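Local coordinates for protein transcriptional regulator, MerR family (Bacillus thuringiensis serovar konkukian, PDB 3GPV) that probably binds promoter DNA as a dimer and regulates transcription, as other MerR-family regulators do, at residues B[35-39]-B[40-44]; B[73-76]-B[77-80]; B[107-110]-B[111-114]; B[116-119]-B[120-124]. All blocks are in the same frame, centred on the assembly; numbering follows the deposited sequence.

Contact 1. Residues B[35-39]-B[40-44]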
loop_
_atom_site.group_PDB
_atom_site.type_symbol
_atom_site.label_atom_id
_atom_site.label_comp_id
_atom_site.label_asym_id
_atom_site.label_seq_id
_atom_site.Cartn_x
_atom_site.Cartn_y
_atom_site.Cartn_z
ATOM N N TYR B 35 3.470 12.257 13.738
ATOM C CA TYR B 35 2.901 12.693 12.472
ATOM C C TYR B 35 1.385 12.628 12.591
ATOM O O TYR B 35 0.674 13.569 12.218
ATOM C CB TYR B 35 3.365 11.783 11.337
ATOM C CG TYR B 35 2.705 12.080 10.012
ATOM C CD1 TYR B 35 2.800 13.342 9.431
ATOM C CD2 TYR B 35 2.000 11.092 9.328
ATOM C CE1 TYR B 35 2.211 13.613 8.201
ATOM C CE2 TYR B 35 1.408 11.352 8.097
ATOM C CZ TYR B 35 1.519 12.614 7.538
ATOM O OH TYR B 35 0.944 12.873 6.313
ATOM N N TYR B 36 0.896 11.507 13.116
ATOM C CA TYR B 36 -0.533 11.314 13.303
ATOM C C TYR B 36 -1.052 12.376 14.259
ATOM O O TYR B 36 -2.188 12.837 14.144
ATOM C CB TYR B 36 -0.810 9.924 13.872
ATOM C CG TYR B 36 -0.490 8.794 12.921
ATOM C CD1 TYR B 36 -1.034 8.765 11.640
ATOM C CD2 TYR B 36 0.327 7.736 13.311
ATOM C CE1 TYR B 36 -0.778 7.708 10.768
ATOM C CE2 TYR B 36 0.591 6.673 12.448
ATOM C CZ TYR B 36 0.034 6.665 11.179
ATOM O OH TYR B 36 0.273 5.615 10.319
ATOM N N ASP B 37 -0.206 12.765 15.204
ATOM C CA ASP B 37 -0.578 13.777 16.178
ATOM C C ASP B 37 -0.759 15.107 15.461
ATOM O O ASP B 37 -1.775 15.775 15.629
ATOM C CB ASP B 37 0.506 13.915 17.244
ATOM C CG ASP B 37 -0.050 14.353 18.580
ATOM O OD1 ASP B 37 -0.955 15.213 18.603
ATOM O OD2 ASP B 37 0.420 13.842 19.612
ATOM N N LYS B 38 0.229 15.486 14.656
ATOM C CA LYS B 38 0.162 16.741 13.916
ATOM C C LYS B 38 -1.032 16.737 12.974
ATOM O O LYS B 38 -1.667 17.770 12.769
ATOM C CB LYS B 38 1.441 16.965 13.106
ATOM C CG LYS B 38 2.703 17.074 13.937
ATOM C CD LYS B 38 3.903 17.409 13.066
ATOM C CE LYS B 38 5.205 17.371 13.857
ATOM N NZ LYS B 38 5.525 16.004 14.352
ATOM N N GLN B 39 -1.328 15.577 12.394
ATOM C CA GLN B 39 -2.463 15.456 11.487
ATOM C C GLN B 39 -3.768 15.562 12.275
ATOM O O GLN B 39 -4.858 15.474 11.711
ATOM C CB GLN B 39 -2.406 14.125 10.738
ATOM C CG GLN B 39 -1.223 14.001 9.789
ATOM C CD GLN B 39 -1.258 15.020 8.662
ATOM O OE1 GLN B 39 -2.182 15.032 7.845
ATOM N NE2 GLN B 39 -0.245 15.882 8.613
ATOM N N GLY B 40 -3.635 15.754 13.584
ATOM C CA GLY B 40 -4.787 15.897 14.454
ATOM C C GLY B 40 -5.664 14.668 14.557
ATOM O O GLY B 40 -6.886 14.769 14.463
ATOM N N LEU B 41 -5.047 13.510 14.769
ATOM C CA LEU B 41 -5.794 12.262 14.868
ATOM C C LEU B 41 -5.992 11.790 16.312
ATOM O O LEU B 41 -6.698 10.812 16.564
ATOM C CB LEU B 41 -5.092 11.166 14.048
ATOM C CG LEU B 41 -4.919 11.412 12.538
ATOM C CD1 LEU B 41 -4.333 10.176 11.864
ATOM C CD2 LEU B 41 -6.260 11.759 11.913
ATOM N N PHE B 42 -5.381 12.491 17.261
ATOM C CA PHE B 42 -5.506 12.119 18.665
ATOM C C PHE B 42 -6.153 13.208 19.519
ATOM O O PHE B 42 -5.575 13.639 20.514
ATOM C CB PHE B 42 -4.132 11.798 19.266
ATOM C CG PHE B 42 -3.323 10.813 18.474
ATOM C CD1 PHE B 42 -3.900 9.647 17.979
ATOM C CD2 PHE B 42 -1.962 11.028 18.269
ATOM C CE1 PHE B 42 -3.132 8.707 17.296
ATOM C CE2 PHE B 42 -1.183 10.098 17.588
ATOM C CZ PHE B 42 -1.769 8.934 17.101
ATOM N N PRO B 43 -7.358 13.666 19.149
ATOM C CA PRO B 43 -8.005 14.711 19.949
ATOM C C PRO B 43 -8.450 14.168 21.300
ATOM O O PRO B 43 -8.777 14.924 22.210
ATOM C CB PRO B 43 -9.202 15.125 19.087
ATOM C CG PRO B 43 -8.795 14.726 17.691
ATOM C CD PRO B 43 -8.125 13.404 17.922
ATOM N N PHE B 44 -8.442 12.846 21.416
ATOM C CA PHE B 44 -8.875 12.150 22.623
ATOM C C PHE B 44 -7.782 11.864 23.645
ATOM O O PHE B 44 -8.016 11.162 24.626
ATOM C CB PHE B 44 -9.517 10.836 22.208
ATOM C CG PHE B 44 -8.713 10.080 21.195
ATOM C CD1 PHE B 44 -7.579 9.377 21.570
ATOM C CD2 PHE B 44 -9.070 10.106 19.851
ATOM C CE1 PHE B 44 -6.810 8.711 20.621
ATOM C CE2 PHE B 44 -8.308 9.446 18.897
ATOM C CZ PHE B 44 -7.178 8.748 19.280
HETATM O O HOH W 1 -3.814 14.977 17.400
#
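Phe-42 folds back against the last turn of helix 30-38, and the outer end of its ring meets two side chains there. Its CZ lies 3.5 Å from CB of Tyr-36, while CD2 comes to 3.8 Å from CG of Asp-37. The carboxylate stands almost perpendicular to the ring, 81° between planes, with OD2 at the ring edge and in its plane, where the slightly positive C-H rim suits an acidic oxygen. With CG of Phe-42 placed beside its own backbone N (chi1 -51°), the ring turns back over the helix end. Leu-41 adds the second apolar touch: its CD1 packs 3.6 Å from CD1 of Tyr-36, a branched aliphatic group set obliquely against an aromatic one.

Behind these side chains stands the backbone of a Schellman motif. Gly-40 takes up a positive phi, a conformation that suits glycine, and the chain reverses so that Leu-41 N donates to Tyr-36 O at 3.0 Å. Gly-40 N donates to Asp-37 O, although the position of that nitrogen is less certain. A water continues the cap, giving a hydrogen to Asp-37 O at 2.8 Å and accepting one from Phe-42 N at 2.9 Å.

Farther out, OD2 of Asp-37 forms a salt bridge with Arg-53 of strand 53-55, and Phe-42 meets Phe-55 of that strand edge-to-face. Tyr-36 and Leu-41 lean on Leu-67 and Ile-66 of helix 57-70, and Leu-41 also reaches Ile-83 of helix 76-88, so the turn sits where the two helices and the small antiparallel sheet converge.

Contact 2. Residues B[73-76]-B[77-80]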
loop_
_atom_site.group_PDB
_atom_site.type_symbol
_atom_site.label_atom_id
_atom_site.label_comp_id
_atom_site.label_asym_id
_atom_site.label_seq_id
_atom_site.Cartn_x
_atom_site.Cartn_y
_atom_site.Cartn_z
ATOM N N GLY B 73 -5.066 1.844 3.356
ATOM C CA GLY B 73 -5.148 2.906 2.375
ATOM C C GLY B 73 -6.155 4.029 2.523
ATOM O O GLY B 73 -6.344 4.792 1.568
HETATM N N MSE B 74 -6.801 4.170 3.679
HETATM C CA MSE B 74 -7.754 5.268 3.803
HETATM C C MSE B 74 -7.000 6.576 3.865
HETATM O O MSE B 74 -6.018 6.692 4.581
HETATM C CB MSE B 74 -8.658 5.148 5.037
HETATM C CG MSE B 74 -9.659 6.303 5.066
HETATM SE SE MSE B 74 -10.845 6.158 6.581
HETATM C CE MSE B 74 -11.862 4.602 6.043
ATOM N N PRO B 75 -7.421 7.572 3.071
ATOM C CA PRO B 75 -6.774 8.888 3.046
ATOM C C PRO B 75 -6.764 9.475 4.456
ATOM O O PRO B 75 -7.696 9.268 5.229
ATOM C CB PRO B 75 -7.653 9.670 2.089
ATOM C CG PRO B 75 -8.080 8.608 1.116
ATOM C CD PRO B 75 -8.444 7.465 2.021
ATOM N N ILE B 76 -5.707 10.203 4.780
ATOM C CA ILE B 76 -5.566 10.807 6.095
ATOM C C ILE B 76 -6.737 11.723 6.459
ATOM O O ILE B 76 -7.166 11.759 7.609
ATOM C CB ILE B 76 -4.263 11.633 6.193
ATOM C CG1 ILE B 76 -3.047 10.776 5.809
ATOM C CG2 ILE B 76 -4.100 12.160 7.603
ATOM C CD1 ILE B 76 -2.864 10.552 4.307
ATOM N N GLN B 77 -7.252 12.461 5.482
ATOM C CA GLN B 77 -8.348 13.385 5.738
ATOM C C GLN B 77 -9.630 12.678 6.155
ATOM O O GLN B 77 -10.382 13.184 6.985
ATOM C CB GLN B 77 -8.605 14.262 4.505
ATOM C CG GLN B 77 -9.302 13.568 3.342
ATOM C CD GLN B 77 -10.663 14.179 3.025
ATOM O OE1 GLN B 77 -10.772 15.377 2.750
ATOM N NE2 GLN B 77 -11.706 13.355 3.060
ATOM N N LYS B 78 -9.878 11.509 5.575
ATOM C CA LYS B 78 -11.071 10.742 5.905
ATOM C C LYS B 78 -10.910 10.093 7.272
ATOM O O LYS B 78 -11.873 9.949 8.019
ATOM C CB LYS B 78 -11.329 9.678 4.838
ATOM C CG LYS B 78 -11.673 10.264 3.476
ATOM C CD LYS B 78 -11.818 9.183 2.417
ATOM C CE LYS B 78 -12.097 9.787 1.050
ATOM N NZ LYS B 78 -12.186 8.747 -0.008
ATOM N N ILE B 79 -9.687 9.705 7.610
ATOM C CA ILE B 79 -9.449 9.092 8.906
ATOM C C ILE B 79 -9.717 10.138 9.983
ATOM O O ILE B 79 -10.289 9.831 11.028
ATOM C CB ILE B 79 -8.000 8.595 9.030
ATOM C CG1 ILE B 79 -7.734 7.522 7.976
ATOM C CG2 ILE B 79 -7.766 8.027 10.407
ATOM C CD1 ILE B 79 -6.274 7.164 7.808
ATOM N N LYS B 80 -9.307 11.375 9.720
ATOM C CA LYS B 80 -9.515 12.452 10.681
ATOM C C LYS B 80 -11.007 12.716 10.797
ATOM O O LYS B 80 -11.518 12.990 11.881
ATOM C CB LYS B 80 -8.784 13.723 10.239
ATOM C CG LYS B 80 -8.923 14.878 11.220
ATOM C CD LYS B 80 -7.976 16.024 10.895
ATOM C CE LYS B 80 -8.229 16.603 9.502
ATOM N NZ LYS B 80 -7.279 17.716 9.166
#
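Met-74, present as selenomethionine, lays its side chain against Ile-79 one turn into helix 76-88, and this is the close-packed half of the contact. Its SE and its CG both sit 3.7 Å from CG1 of Ile-79, the two chains passing at a slant. CG of Met-74 also comes to 3.8 Å from CB of Lys-78. The long unbranched chain leaves with CG opposite its backbone N (chi1 -178°) and runs straight as far as SE, which brings SE against Ile-79; only CE turns aside, at chi3. Ile-79 sends its CD1 back beneath the preceding loop, 3.3 Å from Met-74 O.

The solvent side is looser. Pro-75 occupies the N-cap position, where its ring restricts the backbone just before the helix begins; its CD touches CD of Lys-78 at 3.8 Å, the extended lysine lying across the ring with its aliphatic part while the ammonium continues outward. Ile-76 and Gln-77 are also exposed here.

Backbone bonds join the two halves. Pro-75 O receives Ile-79 N at 3.1 Å and, weakly, Lys-78 N, whereas Ile-76 O receives Lys-80 N at 3.0 Å, so the first turn of the helix is closed. Gly-73, with positive phi, is the C-prime residue of the Schellman motif that ends helix 57-70.

The buried pair fills the angle between helices: Ile-79 rests on Ile-66 and Leu-69 of helix 57-70, and Met-74 bridges Leu-69 to Leu-99 and Gln-103 of helix 93-128. On another flank, Ile-76 touches Gln-39 and Lys-80 touches Leu-41 in the loop after helix 30-38.

Contact 3. Residues B[107-110]-B[111-114]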
loop_
_atom_site.group_PDB
_atom_site.type_symbol
_atom_site.label_atom_id
_atom_site.label_comp_id
_atom_site.label_asym_id
_atom_site.label_seq_id
_atom_site.Cartn_x
_atom_site.Cartn_y
_atom_site.Cartn_z
ATOM N N VAL B 107 -11.438 -2.668 1.191
ATOM C CA VAL B 107 -10.480 -3.664 1.622
ATOM C C VAL B 107 -10.720 -4.988 0.899
ATOM O O VAL B 107 -9.777 -5.680 0.554
ATOM C CB VAL B 107 -10.506 -3.839 3.154
ATOM C CG1 VAL B 107 -9.508 -4.910 3.569
ATOM C CG2 VAL B 107 -10.130 -2.529 3.824
ATOM N N LEU B 108 -11.974 -5.338 0.645
ATOM C CA LEU B 108 -12.248 -6.572 -0.087
ATOM C C LEU B 108 -11.597 -6.486 -1.473
ATOM O O LEU B 108 -10.993 -7.444 -1.955
ATOM C CB LEU B 108 -13.748 -6.790 -0.266
ATOM C CG LEU B 108 -14.612 -7.605 0.715
ATOM C CD1 LEU B 108 -13.757 -8.525 1.573
ATOM C CD2 LEU B 108 -15.431 -6.661 1.557
ATOM N N GLN B 109 -11.738 -5.335 -2.122
ATOM C CA GLN B 109 -11.142 -5.146 -3.446
ATOM C C GLN B 109 -9.618 -5.238 -3.348
ATOM O O GLN B 109 -8.952 -5.812 -4.219
ATOM C CB GLN B 109 -11.519 -3.781 -4.028
ATOM C CG GLN B 109 -11.019 -3.589 -5.461
ATOM C CD GLN B 109 -11.665 -4.585 -6.425
ATOM O OE1 GLN B 109 -12.885 -4.667 -6.507
ATOM N NE2 GLN B 109 -10.850 -5.349 -7.141
ATOM N N LEU B 110 -9.076 -4.640 -2.293
ATOM C CA LEU B 110 -7.644 -4.646 -2.054
ATOM C C LEU B 110 -7.113 -6.072 -1.957
ATOM O O LEU B 110 -6.078 -6.385 -2.531
ATOM C CB LEU B 110 -7.320 -3.874 -0.771
ATOM C CG LEU B 110 -5.866 -3.884 -0.272
ATOM C CD1 LEU B 110 -4.934 -3.306 -1.336
ATOM C CD2 LEU B 110 -5.767 -3.087 1.032
ATOM N N ILE B 111 -7.822 -6.933 -1.234
ATOM C CA ILE B 111 -7.391 -8.323 -1.087
ATOM C C ILE B 111 -7.428 -8.997 -2.465
ATOM O O ILE B 111 -6.505 -9.695 -2.858
ATOM C CB ILE B 111 -8.324 -9.125 -0.110
ATOM C CG1 ILE B 111 -7.990 -8.799 1.346
ATOM C CG2 ILE B 111 -8.119 -10.618 -0.288
ATOM C CD1 ILE B 111 -8.205 -7.417 1.722
ATOM N N GLN B 112 -8.500 -8.780 -3.208
ATOM C CA GLN B 112 -8.590 -9.408 -4.519
ATOM C C GLN B 112 -7.477 -8.914 -5.439
ATOM O O GLN B 112 -6.851 -9.709 -6.137
ATOM C CB GLN B 112 -9.953 -9.148 -5.148
ATOM C CG GLN B 112 -10.057 -9.716 -6.555
ATOM C CD GLN B 112 -11.471 -9.704 -7.076
ATOM O OE1 GLN B 112 -12.291 -10.537 -6.682
ATOM N NE2 GLN B 112 -11.776 -8.744 -7.956
ATOM N N ASP B 113 -7.229 -7.607 -5.428
ATOM C CA ASP B 113 -6.162 -7.038 -6.250
ATOM C C ASP B 113 -4.813 -7.612 -5.849
ATOM O O ASP B 113 -3.961 -7.849 -6.701
ATOM C CB ASP B 113 -6.118 -5.522 -6.114
ATOM C CG ASP B 113 -7.296 -4.848 -6.783
ATOM O OD1 ASP B 113 -7.965 -5.507 -7.603
ATOM O OD2 ASP B 113 -7.542 -3.666 -6.493
ATOM N N THR B 114 -4.629 -7.840 -4.549
ATOM C CA THR B 114 -3.361 -8.379 -4.040
ATOM C C THR B 114 -3.221 -9.849 -4.418
ATOM O O THR B 114 -2.131 -10.318 -4.747
ATOM C CB THR B 114 -3.244 -8.200 -2.511
ATOM O OG1 THR B 114 -3.405 -6.823 -2.181
ATOM C CG2 THR B 114 -1.864 -8.635 -2.028
HETATM O O HOH W 2 -11.224 -6.707 -9.859
#
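Gln-109 and Asp-113, one helical turn apart, make the polar side-chain bond of this stretch: NE2 of the glutamine donates to OD1 of the aspartate at 2.9 Å. The acceptor lies in the amide plane of Gln-109, yet the amide meets OD1 from above the carboxylate plane, the two planes being 41° apart. A bend at chi2 (64°) turns the amide forward along the helix, toward Asp-113. The same NE2 donates to a water at 3.1 Å, which also takes a weak bond from NE2 of Gln-112, so both amides share one solvent molecule on the outer surface, a fitting place for long polar side chains.

A second kind of bond turns a side chain onto the backbone. Thr-114 OG1, set beside its own N by chi1 (-56°), donates to Leu-110 O at 2.7 Å. Thr-114 N reaches the same oxygen at 2.9 Å from the other face of the carbonyl plane. This carbonyl is therefore gripped twice, and the hydroxyl of this buried threonine is satisfied within its own helix. Regular backbone bonds such as Asp-113 N to Gln-109 O continue on the other residues.

Apolar contact comes from Val-107 and Ile-111, whose CG1 and CD1 touch, though the exact closeness is doubtful. Their beta-branched side chains face the second subunit: Val-107 and Ile-111 pack on Thr-114 of that subunit, and Thr-114 on its Ile-111. With Leu-108 on Leu-118 of the same partner, the pattern is that of the long dimerisation helix of MerR regulators, consistent with the coiled coil predicted here.

Contact 4. Residues B[116-119]-B[120-124]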
loop_
_atom_site.group_PDB
_atom_site.type_symbol
_atom_site.label_atom_id
_atom_site.label_comp_id
_atom_site.label_asym_id
_atom_site.label_seq_id
_atom_site.Cartn_x
_atom_site.Cartn_y
_atom_site.Cartn_z
ATOM N N LYS B 116 -4.412 -11.078 -7.056
ATOM C CA LYS B 116 -4.103 -11.034 -8.483
ATOM C C LYS B 116 -2.615 -10.767 -8.695
ATOM O O LYS B 116 -1.988 -11.360 -9.579
ATOM C CB LYS B 116 -4.937 -9.966 -9.184
ATOM C CG LYS B 116 -4.486 -9.729 -10.624
ATOM C CD LYS B 116 -5.625 -9.482 -11.603
ATOM C CE LYS B 116 -6.619 -8.464 -11.085
ATOM N NZ LYS B 116 -7.573 -9.070 -10.110
ATOM N N ASN B 117 -2.051 -9.881 -7.876
ATOM C CA ASN B 117 -0.635 -9.574 -7.968
ATOM C C ASN B 117 0.194 -10.779 -7.543
ATOM O O ASN B 117 1.211 -11.092 -8.165
ATOM C CB ASN B 117 -0.298 -8.327 -7.129
ATOM C CG ASN B 117 -0.727 -7.037 -7.839
ATOM O OD1 ASN B 117 -0.506 -6.906 -9.027
ATOM N ND2 ASN B 117 -1.336 -6.107 -7.121
ATOM N N LEU B 118 -0.270 -11.477 -6.509
ATOM C CA LEU B 118 0.419 -12.670 -6.015
ATOM C C LEU B 118 0.540 -13.692 -7.156
ATOM O O LEU B 118 1.545 -14.378 -7.287
ATOM C CB LEU B 118 -0.374 -13.292 -4.863
ATOM C CG LEU B 118 0.206 -14.587 -4.278
ATOM C CD1 LEU B 118 1.644 -14.361 -3.766
ATOM C CD2 LEU B 118 -0.684 -15.066 -3.138
ATOM N N LYS B 119 -0.505 -13.781 -7.973
ATOM C CA LYS B 119 -0.518 -14.716 -9.098
ATOM C C LYS B 119 0.559 -14.348 -10.131
ATOM O O LYS B 119 1.239 -15.211 -10.686
ATOM C CB LYS B 119 -1.912 -14.727 -9.741
ATOM C CG LYS B 119 -2.096 -15.766 -10.838
ATOM C CD LYS B 119 -3.504 -15.737 -11.449
ATOM C CE LYS B 119 -3.619 -16.719 -12.629
ATOM N NZ LYS B 119 -4.966 -16.699 -13.285
ATOM N N LYS B 120 0.726 -13.056 -10.371
ATOM C CA LYS B 120 1.730 -12.608 -11.319
ATOM C C LYS B 120 3.141 -12.929 -10.814
ATOM O O LYS B 120 3.971 -13.418 -11.575
ATOM C CB LYS B 120 1.568 -11.111 -11.571
ATOM C CG LYS B 120 0.270 -10.771 -12.288
ATOM C CD LYS B 120 0.020 -9.283 -12.300
ATOM C CE LYS B 120 -1.233 -8.941 -13.091
ATOM N NZ LYS B 120 -1.504 -7.479 -13.039
ATOM N N ILE B 121 3.406 -12.665 -9.535
ATOM C CA ILE B 121 4.721 -12.952 -8.957
ATOM C C ILE B 121 5.013 -14.444 -9.037
ATOM O O ILE B 121 6.133 -14.838 -9.326
ATOM C CB ILE B 121 4.831 -12.543 -7.442
ATOM C CG1 ILE B 121 5.021 -11.035 -7.280
ATOM C CG2 ILE B 121 6.048 -13.210 -6.809
ATOM C CD1 ILE B 121 3.844 -10.256 -7.601
ATOM N N GLN B 122 4.007 -15.266 -8.751
ATOM C CA GLN B 122 4.159 -16.718 -8.771
ATOM C C GLN B 122 4.438 -17.240 -10.180
ATOM O O GLN B 122 5.250 -18.143 -10.366
ATOM C CB GLN B 122 2.904 -17.380 -8.187
ATOM C CG GLN B 122 2.655 -17.035 -6.713
ATOM C CD GLN B 122 1.515 -17.856 -6.096
ATOM O OE1 GLN B 122 0.440 -17.977 -6.670
ATOM N NE2 GLN B 122 1.755 -18.407 -4.912
ATOM N N GLN B 123 3.773 -16.665 -11.173
ATOM C CA GLN B 123 4.000 -17.073 -12.556
ATOM C C GLN B 123 5.458 -16.763 -12.925
ATOM O O GLN B 123 6.119 -17.549 -13.601
ATOM C CB GLN B 123 3.055 -16.310 -13.497
ATOM C CG GLN B 123 3.129 -16.737 -14.973
ATOM C CD GLN B 123 2.848 -18.223 -15.186
ATOM O OE1 GLN B 123 3.726 -19.060 -15.004
ATOM N NE2 GLN B 123 1.615 -18.550 -15.568
ATOM N N LYS B 124 5.956 -15.614 -12.480
ATOM C CA LYS B 124 7.329 -15.235 -12.773
ATOM C C LYS B 124 8.266 -16.238 -12.119
ATOM O O LYS B 124 9.305 -16.587 -12.674
ATOM C CB LYS B 124 7.608 -13.829 -12.245
ATOM C CG LYS B 124 8.977 -13.276 -12.606
ATOM C CD LYS B 124 9.174 -13.154 -14.112
ATOM C CE LYS B 124 8.219 -12.149 -14.707
ATOM N NZ LYS B 124 8.403 -11.974 -16.174
#
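Lys-120 opens the second segment by stretching alongside Lys-116, the two side chains pointing the same way, and its CE lies 4.2 Å from CG of Lys-116. CG beside the backbone N (chi1 -67°) and a fully extended chain beyond carry Lys-120 back past the preceding turn, where its CD passes 4.1 Å from OD1 of Asn-117. The aliphatic portions make the contact while the ammonium groups stay apart, NZ of Lys-116 being 6.9 Å from NZ of Lys-120; this spacing probably eases the repulsion of like charges. Lys-120 also packs on Glu-64 of the second subunit.

Ile-121 follows, joined to the turn before it by the backbone bond from its N to Asn-117 O, an oxygen whose position is less certain. Its apolar branches turn to the interface, where both it and Asn-117 pack on Cys-68 of the second subunit.

Gln-122 lies obliquely against Leu-118, its CD 4.0 Å from CG of the leucine, and Gln-122 N donates to Leu-118 O at 3.0 Å. The amide carbon and the CG stem thus lie against the leucine branch, while NE2 hydrogen-bonds to OE2 of Glu-104 of the second subunit, a polar end suited to a long reach between chains.

Gln-123 contributes mainly its backbone, its N donating to Lys-119 O at 3.0 Å; both side chains are exposed, as befits a polar outer face. Lys-124 packs on Met-65 of the second subunit.

Such an amphipathic helix, with Leu-118, Ile-121 and Asn-117 buried and Lys-116 and Lys-119 exposed, is characteristic of the C-terminal dimerisation helix of MerR proteins, here extended far enough to meet helix 57-70 of the partner's probable DNA-binding domain.

Overall arrangement
The four contacts follow one another along the chain, none overlapping in sequence. Contacts 1 and 2 both fall in the MerR-type helix-turn-helix region, their centres 12 Å apart, and touch directly: Leu-41 CD2 lies 3.5 Å from Lys-80 CA, so the loop after helix 30-38 packs on the first turns of helix 76-88. Contacts 3 and 4 share helix 93-128, with centres 14 Å apart. Contact 2 is the nearer of the first two to contact 3, about 18 Å between centres, whereas contacts 1 and 4 stand about 38 Å apart. Contacts 1 and 2 touch no other chain, whereas contacts 3 and 4 lie on the dimer interface, which in contact 4 also takes in the partner's probable DNA-binding domain.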